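Local structure of positive phenol-degradative gene regulator (Ralstonia sp. E2, 5FRY) at residues A[58-63]-A[150-155]; A[156-161]-A[170-175]. The protein senses phenolic compounds through this N-terminal sensory domain and probably activates transcription of phenol-degradation genes as an ATP-dependent, DNA-binding enhancer-binding protein. One frame throughout, in Å; residues are numbered along the deposited sequence.

Interaction 1 of 2, residues A[58-63]-A[150-155]. With ZN (zinc ion), chain C.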
loop_
_atom_site.group_PDB
_atom_site.type_symbol
_atom_site.label_atom_id
_atom_site.label_comp_id
_atom_site.label_asym_id
_atom_site.label_seq_id
_atom_site.Cartn_x
_atom_site.Cartn_y
_atom_site.Cartn_z
ATOM N N LEU A 58 18.573 -2.837 6.331
ATOM C CA LEU A 58 19.226 -2.045 5.290
ATOM C C LEU A 58 19.758 -0.722 5.834
ATOM O O LEU A 58 20.604 -0.087 5.208
ATOM C CB LEU A 58 18.268 -1.764 4.126
ATOM C CG LEU A 58 17.465 -2.900 3.482
ATOM C CD1 LEU A 58 16.432 -2.343 2.503
ATOM C CD2 LEU A 58 18.367 -3.900 2.786
ATOM N N GLY A 59 19.242 -0.296 6.984
ATOM C CA GLY A 59 19.632 0.974 7.568
ATOM C C GLY A 59 18.694 2.098 7.181
ATOM O O GLY A 59 18.075 2.053 6.122
ATOM N N MET A 60 18.610 3.112 8.036
ATOM C CA MET A 60 17.684 4.229 7.864
ATOM C C MET A 60 17.760 4.876 6.480
ATOM O O MET A 60 16.738 5.061 5.813
ATOM C CB MET A 60 17.952 5.286 8.937
ATOM C CG MET A 60 16.861 6.331 9.082
ATOM S SD MET A 60 15.417 5.698 9.959
ATOM C CE MET A 60 15.852 6.075 11.660
ATOM N N GLU A 61 18.971 5.219 6.051
ATOM C CA GLU A 61 19.159 5.963 4.809
ATOM C C GLU A 61 18.761 5.195 3.555
ATOM O O GLU A 61 18.184 5.770 2.632
ATOM C CB GLU A 61 20.615 6.419 4.693
ATOM C CG GLU A 61 20.921 7.603 5.575
ATOM C CD GLU A 61 19.839 8.671 5.480
ATOM O OE1 GLU A 61 19.799 9.397 4.459
ATOM O OE2 GLU A 61 19.019 8.767 6.420
ATOM N N ARG A 62 19.067 3.904 3.511
ATOM C CA ARG A 62 18.756 3.109 2.330
ATOM C C ARG A 62 17.261 2.784 2.277
ATOM O O ARG A 62 16.658 2.773 1.198
ATOM C CB ARG A 62 19.585 1.825 2.308
ATOM C CG ARG A 62 19.671 1.194 0.932
ATOM C CD ARG A 62 20.848 0.245 0.817
ATOM N NE ARG A 62 20.522 -1.106 1.270
ATOM C CZ ARG A 62 21.156 -2.201 0.856
ATOM N NH1 ARG A 62 22.149 -2.102 -0.023
ATOM N NH2 ARG A 62 20.797 -3.396 1.316
ATOM N N ALA A 63 16.674 2.519 3.443
ATOM C CA ALA A 63 15.231 2.340 3.557
ATOM C C ALA A 63 14.522 3.584 3.043
ATOM O O ALA A 63 13.552 3.490 2.293
ATOM C CB ALA A 63 14.820 2.052 5.004
ATOM N N VAL A 150 10.626 12.207 8.636
ATOM C CA VAL A 150 10.379 10.799 8.356
ATOM C C VAL A 150 9.286 10.529 7.308
ATOM O O VAL A 150 9.090 9.381 6.922
ATOM C CB VAL A 150 9.974 10.039 9.662
ATOM C CG1 VAL A 150 11.101 10.073 10.677
ATOM C CG2 VAL A 150 8.723 10.641 10.250
ATOM N N CYS A 151 8.559 11.550 6.856
ATOM C CA CYS A 151 7.506 11.300 5.854
ATOM C C CYS A 151 8.065 11.150 4.424
ATOM O O CYS A 151 7.719 11.905 3.519
ATOM C CB CYS A 151 6.447 12.402 5.924
ATOM S SG CYS A 151 5.668 12.450 7.559
ATOM N N TRP A 152 8.887 10.116 4.245
ATOM C CA TRP A 152 9.637 9.829 3.034
ATOM C C TRP A 152 8.825 9.606 1.747
ATOM O O TRP A 152 9.108 10.245 0.718
ATOM C CB TRP A 152 10.524 8.596 3.272
ATOM C CG TRP A 152 11.387 8.718 4.499
ATOM C CD1 TRP A 152 11.848 9.876 5.071
ATOM C CD2 TRP A 152 11.874 7.644 5.318
ATOM N NE1 TRP A 152 12.604 9.585 6.184
ATOM C CE2 TRP A 152 12.631 8.225 6.359
ATOM C CE3 TRP A 152 11.745 6.252 5.271
ATOM C CZ2 TRP A 152 13.255 7.453 7.343
ATOM C CZ3 TRP A 152 12.367 5.491 6.250
ATOM C CH2 TRP A 152 13.113 6.093 7.267
ATOM N N MET A 153 7.865 8.680 1.788
ATOM C CA MET A 153 6.975 8.414 0.658
ATOM C C MET A 153 6.084 9.599 0.381
ATOM O O MET A 153 5.734 9.832 -0.781
ATOM C CB MET A 153 6.103 7.177 0.911
ATOM C CG MET A 153 5.426 6.572 -0.318
ATOM S SD MET A 153 4.305 5.233 0.217
ATOM C CE MET A 153 5.063 4.793 1.739
ATOM N N GLN A 154 5.681 10.329 1.426
ATOM C CA GLN A 154 4.852 11.505 1.213
ATOM C C GLN A 154 5.634 12.557 0.458
ATOM O O GLN A 154 5.095 13.209 -0.431
ATOM C CB GLN A 154 4.353 12.081 2.522
ATOM C CG GLN A 154 3.243 11.217 3.123
ATOM C CD GLN A 154 2.865 11.638 4.506
ATOM O OE1 GLN A 154 2.308 10.843 5.264
ATOM N NE2 GLN A 154 3.133 12.905 4.846
ATOM N N ILE A 155 6.897 12.723 0.832
ATOM C CA ILE A 155 7.793 13.674 0.135
ATOM C C ILE A 155 8.092 13.263 -1.306
ATOM O O ILE A 155 8.010 14.082 -2.224
ATOM C CB ILE A 155 9.137 13.828 0.884
ATOM C CG1 ILE A 155 8.952 14.708 2.118
ATOM C CG2 ILE A 155 10.206 14.386 -0.052
ATOM C CD1 ILE A 155 8.566 16.132 1.786
HETATM ZN ZN ZN C . 6.305 14.414 8.334
#
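W152 carries this contact with its indole, and M60 meets it at the edge. The sulfur SD of M60 lies close to the ring plane, 3.6 Å from CH2 of W152. Its line to the centroid of the six-membered ring is 85° off the normal, so this is an edge-on Met-aromatic contact. One face of the indole carries the carbonyl O of V150, 3.3 Å above the plane and offset toward the rim. R51 also makes a cation-pi contact with the ring. The carbonyl carbon of A63 approaches the ring obliquely, 4.3 Å from CZ3 of W152, with CB of A63 close behind.

M60 has CG anti to its backbone N (chi1 -166°). Bends at chi2 and chi3 then carry the thioether across the end of the indole, and the two side chains cross at about a right angle. The polar end of W152 is turned from helix 60-84: its NE1 is hydrogen-bonded to the carbonyl O of P149, which helps fix the rotation of the ring.

Both segments sit at helix starts. G59 is the N-cap residue of helix 60-84 and has positive phi; A63 N bonds to G59 O at 3.1 Å. C151 is the N-cap residue of helix 152-166 and the centre of an inverse gamma turn. Its SG binds zinc at 2.2 Å, and E174, C177 and C185 complete the site.

No hydrogen bond joins the two segments. The link between them is dispersion and sulfur-aromatic contact over a small interface. The indole N-H is satisfied by P149, just before 150-155, and the C151 sulfur is held by zinc, probably as thiolate. The zinc-bound turn probably helps to fix the start of the helix from which W152 reaches the first turn of helix 60-84.

Interaction 2 of 2, residues A[156-161]-A[170-175]. With ZN (zinc ion), chain C; ERH (3,4-dimethylphenol), chain D.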
loop_
_atom_site.group_PDB
_atom_site.type_symbol
_atom_site.label_atom_id
_atom_site.label_comp_id
_atom_site.label_asym_id
_atom_site.label_seq_id
_atom_site.Cartn_x
_atom_site.Cartn_y
_atom_site.Cartn_z
ATOM N N GLY A 156 8.450 11.991 -1.501
ATOM C CA GLY A 156 8.690 11.464 -2.832
ATOM C C GLY A 156 7.527 11.771 -3.757
ATOM O O GLY A 156 7.703 12.148 -4.934
ATOM N N TYR A 157 6.336 11.632 -3.205
ATOM C CA TYR A 157 5.102 11.850 -3.937
ATOM C C TYR A 157 4.994 13.300 -4.401
ATOM O O TYR A 157 4.719 13.550 -5.593
ATOM C CB TYR A 157 3.906 11.448 -3.083
ATOM C CG TYR A 157 2.578 11.674 -3.770
ATOM C CD1 TYR A 157 2.078 12.974 -3.950
ATOM C CD2 TYR A 157 1.845 10.604 -4.277
ATOM C CE1 TYR A 157 0.882 13.196 -4.592
ATOM C CE2 TYR A 157 0.634 10.815 -4.912
ATOM C CZ TYR A 157 0.156 12.116 -5.054
ATOM O OH TYR A 157 -1.053 12.358 -5.669
ATOM N N ALA A 158 5.228 14.245 -3.481
ATOM C CA ALA A 158 5.180 15.678 -3.799
ATOM C C ALA A 158 6.170 16.023 -4.896
ATOM O O ALA A 158 5.843 16.740 -5.848
ATOM C CB ALA A 158 5.457 16.530 -2.575
ATOM N N THR A 159 7.388 15.521 -4.752
ATOM C CA THR A 159 8.435 15.719 -5.738
ATOM C C THR A 159 8.021 15.190 -7.117
ATOM O O THR A 159 8.098 15.915 -8.136
ATOM C CB THR A 159 9.733 15.035 -5.264
ATOM O OG1 THR A 159 10.121 15.606 -4.005
ATOM C CG2 THR A 159 10.847 15.206 -6.262
ATOM N N GLY A 160 7.548 13.947 -7.138
ATOM C CA GLY A 160 7.268 13.233 -8.374
ATOM C C GLY A 160 6.142 13.883 -9.138
ATOM O O GLY A 160 6.269 14.135 -10.335
ATOM N N TYR A 161 5.067 14.187 -8.427
ATOM C CA TYR A 161 3.888 14.823 -9.001
ATOM C C TYR A 161 4.231 16.198 -9.549
ATOM O O TYR A 161 3.945 16.489 -10.697
ATOM C CB TYR A 161 2.775 14.944 -7.958
ATOM C CG TYR A 161 1.527 15.634 -8.487
ATOM C CD1 TYR A 161 1.458 17.026 -8.576
ATOM C CD2 TYR A 161 0.430 14.896 -8.908
ATOM C CE1 TYR A 161 0.328 17.660 -9.080
ATOM C CE2 TYR A 161 -0.704 15.520 -9.394
ATOM C CZ TYR A 161 -0.751 16.902 -9.474
ATOM O OH TYR A 161 -1.887 17.510 -9.957
ATOM N N ILE A 170 11.534 19.162 -9.477
ATOM C CA ILE A 170 11.192 20.052 -8.380
ATOM C C ILE A 170 11.245 19.231 -7.103
ATOM O O ILE A 170 10.377 18.393 -6.903
ATOM C CB ILE A 170 9.784 20.674 -8.544
ATOM C CG1 ILE A 170 9.646 21.426 -9.874
ATOM C CG2 ILE A 170 9.496 21.633 -7.407
ATOM C CD1 ILE A 170 10.236 22.824 -9.860
ATOM N N LEU A 171 12.255 19.459 -6.255
ATOM C CA LEU A 171 12.407 18.700 -5.012
ATOM C C LEU A 171 11.682 19.336 -3.828
ATOM O O LEU A 171 11.537 20.560 -3.753
ATOM C CB LEU A 171 13.893 18.532 -4.667
ATOM C CG LEU A 171 14.809 18.005 -5.779
ATOM C CD1 LEU A 171 16.266 18.155 -5.376
ATOM C CD2 LEU A 171 14.522 16.558 -6.100
ATOM N N TYR A 172 11.234 18.488 -2.900
ATOM C CA TYR A 172 10.628 18.947 -1.657
ATOM C C TYR A 172 11.436 18.520 -0.449
ATOM O O TYR A 172 12.084 17.467 -0.440
ATOM C CB TYR A 172 9.205 18.411 -1.502
ATOM C CG TYR A 172 8.184 19.044 -2.404
ATOM C CD1 TYR A 172 8.126 18.722 -3.755
ATOM C CD2 TYR A 172 7.249 19.926 -1.903
ATOM C CE1 TYR A 172 7.173 19.286 -4.579
ATOM C CE2 TYR A 172 6.303 20.485 -2.714
ATOM C CZ TYR A 172 6.262 20.158 -4.053
ATOM O OH TYR A 172 5.302 20.733 -4.860
ATOM N N ARG A 173 11.375 19.328 0.596
ATOM C CA ARG A 173 11.909 18.907 1.874
ATOM C C ARG A 173 10.904 19.207 2.973
ATOM O O ARG A 173 10.112 20.153 2.875
ATOM C CB ARG A 173 13.250 19.593 2.145
ATOM C CG ARG A 173 14.254 18.683 2.828
ATOM C CD ARG A 173 15.617 19.341 2.941
ATOM N NE ARG A 173 16.405 19.151 1.733
ATOM C CZ ARG A 173 17.471 19.880 1.423
ATOM N NH1 ARG A 173 17.868 20.858 2.231
ATOM N NH2 ARG A 173 18.129 19.639 0.297
ATOM N N GLU A 174 10.907 18.380 4.011
ATOM C CA GLU A 174 10.063 18.624 5.168
ATOM C C GLU A 174 10.728 19.611 6.100
ATOM O O GLU A 174 11.792 19.315 6.631
ATOM C CB GLU A 174 9.786 17.322 5.917
ATOM C CG GLU A 174 8.691 16.474 5.321
ATOM C CD GLU A 174 8.201 15.438 6.304
ATOM O OE1 GLU A 174 8.849 14.386 6.417
ATOM O OE2 GLU A 174 7.185 15.671 6.984
ATOM N N LEU A 175 10.108 20.765 6.313
ATOM C CA LEU A 175 10.684 21.769 7.223
ATOM C C LEU A 175 10.352 21.439 8.684
ATOM O O LEU A 175 11.123 21.742 9.602
ATOM C CB LEU A 175 10.183 23.166 6.873
ATOM C CG LEU A 175 10.495 23.644 5.443
ATOM C CD1 LEU A 175 10.299 25.152 5.321
ATOM C CD2 LEU A 175 11.877 23.228 4.989
HETATM ZN ZN ZN C . 6.305 14.414 8.334
HETATM O O01 ERH D . 1.053 15.786 -0.671
HETATM C C02 ERH D . 2.122 19.096 -2.147
HETATM C C03 ERH D . 2.053 17.366 -3.919
HETATM C C04 ERH D . 2.297 18.781 -3.445
HETATM C C05 ERH D . 1.680 18.035 -1.163
HETATM C C06 ERH D . 1.660 16.419 -3.043
HETATM C C07 ERH D . 1.463 16.774 -1.586
HETATM C C08 ERH D . 2.365 20.512 -1.671
HETATM C C09 ERH D . 2.250 17.011 -5.377
#
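Helix 156-161 packs against strand 170-174 with nearly antiparallel chain directions, at 159° and a closest axis approach of 6.9 Å, and T159 and L171 have the nearest CA atoms. A158 meets the ring of Y172. The CB of A158 sits over the centre of one face of this ring, 3.6 Å from the centroid, as a CH-pi contact. The carbonyl O of A158 also lies 3.1 Å from CE1 of Y172.

T159 works with both branches. Its OG1 accepts a hydrogen bond from the backbone N of Y172 at 3.3 Å, bent to 142° at the hydrogen. The strongest polar partner of T159 is Y205, and OG1 is also bonded to I155 O within the same helix. With CG2 anti to the backbone N, the methyl reaches the other way, to I170 O and to CD2 of L171 at 3.9 Å.

The same helix turn lines the phenol pocket. CA of A158 is 3.6 Å from C03 of the bound dimethylphenol. The CD1 atoms of Y157 and Y161 approach C06 and the methyl C09 of the ligand. Y172 closes in with its OH, which is hydrogen-bonded to T162 and Y124. Two residues along the chain from Y172, OE2 of E174 binds zinc at 2.0 Å.

The ring of Y172 lies against the methyl of A158, and the Y172 hydroxyl finds polar partners outside the two segments. One strand therefore presents a ring to the effector pocket and a carboxylate to the metal, consistent with the pocket and the zinc site being structurally coupled.

Overall arrangement
Helix 152-166 serves both contacts. Interaction 1 uses its first turn and interaction 2 the turns that follow. Interaction 1 lies farther from the centre of the chain and includes an exposed residue, M60; it joins the activator of aromatic catabolism region to the V4R domain. All the touching residues of interaction 2 are buried, near the centre, and it packs helix against strand within the V4R domain. The first rests on a sulfur at an indole edge, the second on an alanine methyl over a tyrosine ring plus one hydrogen bond. They meet at the zinc site, where C151 N probably hydrogen-bonds to E174 OE1 and CD1 of I155 packs on CG of E174.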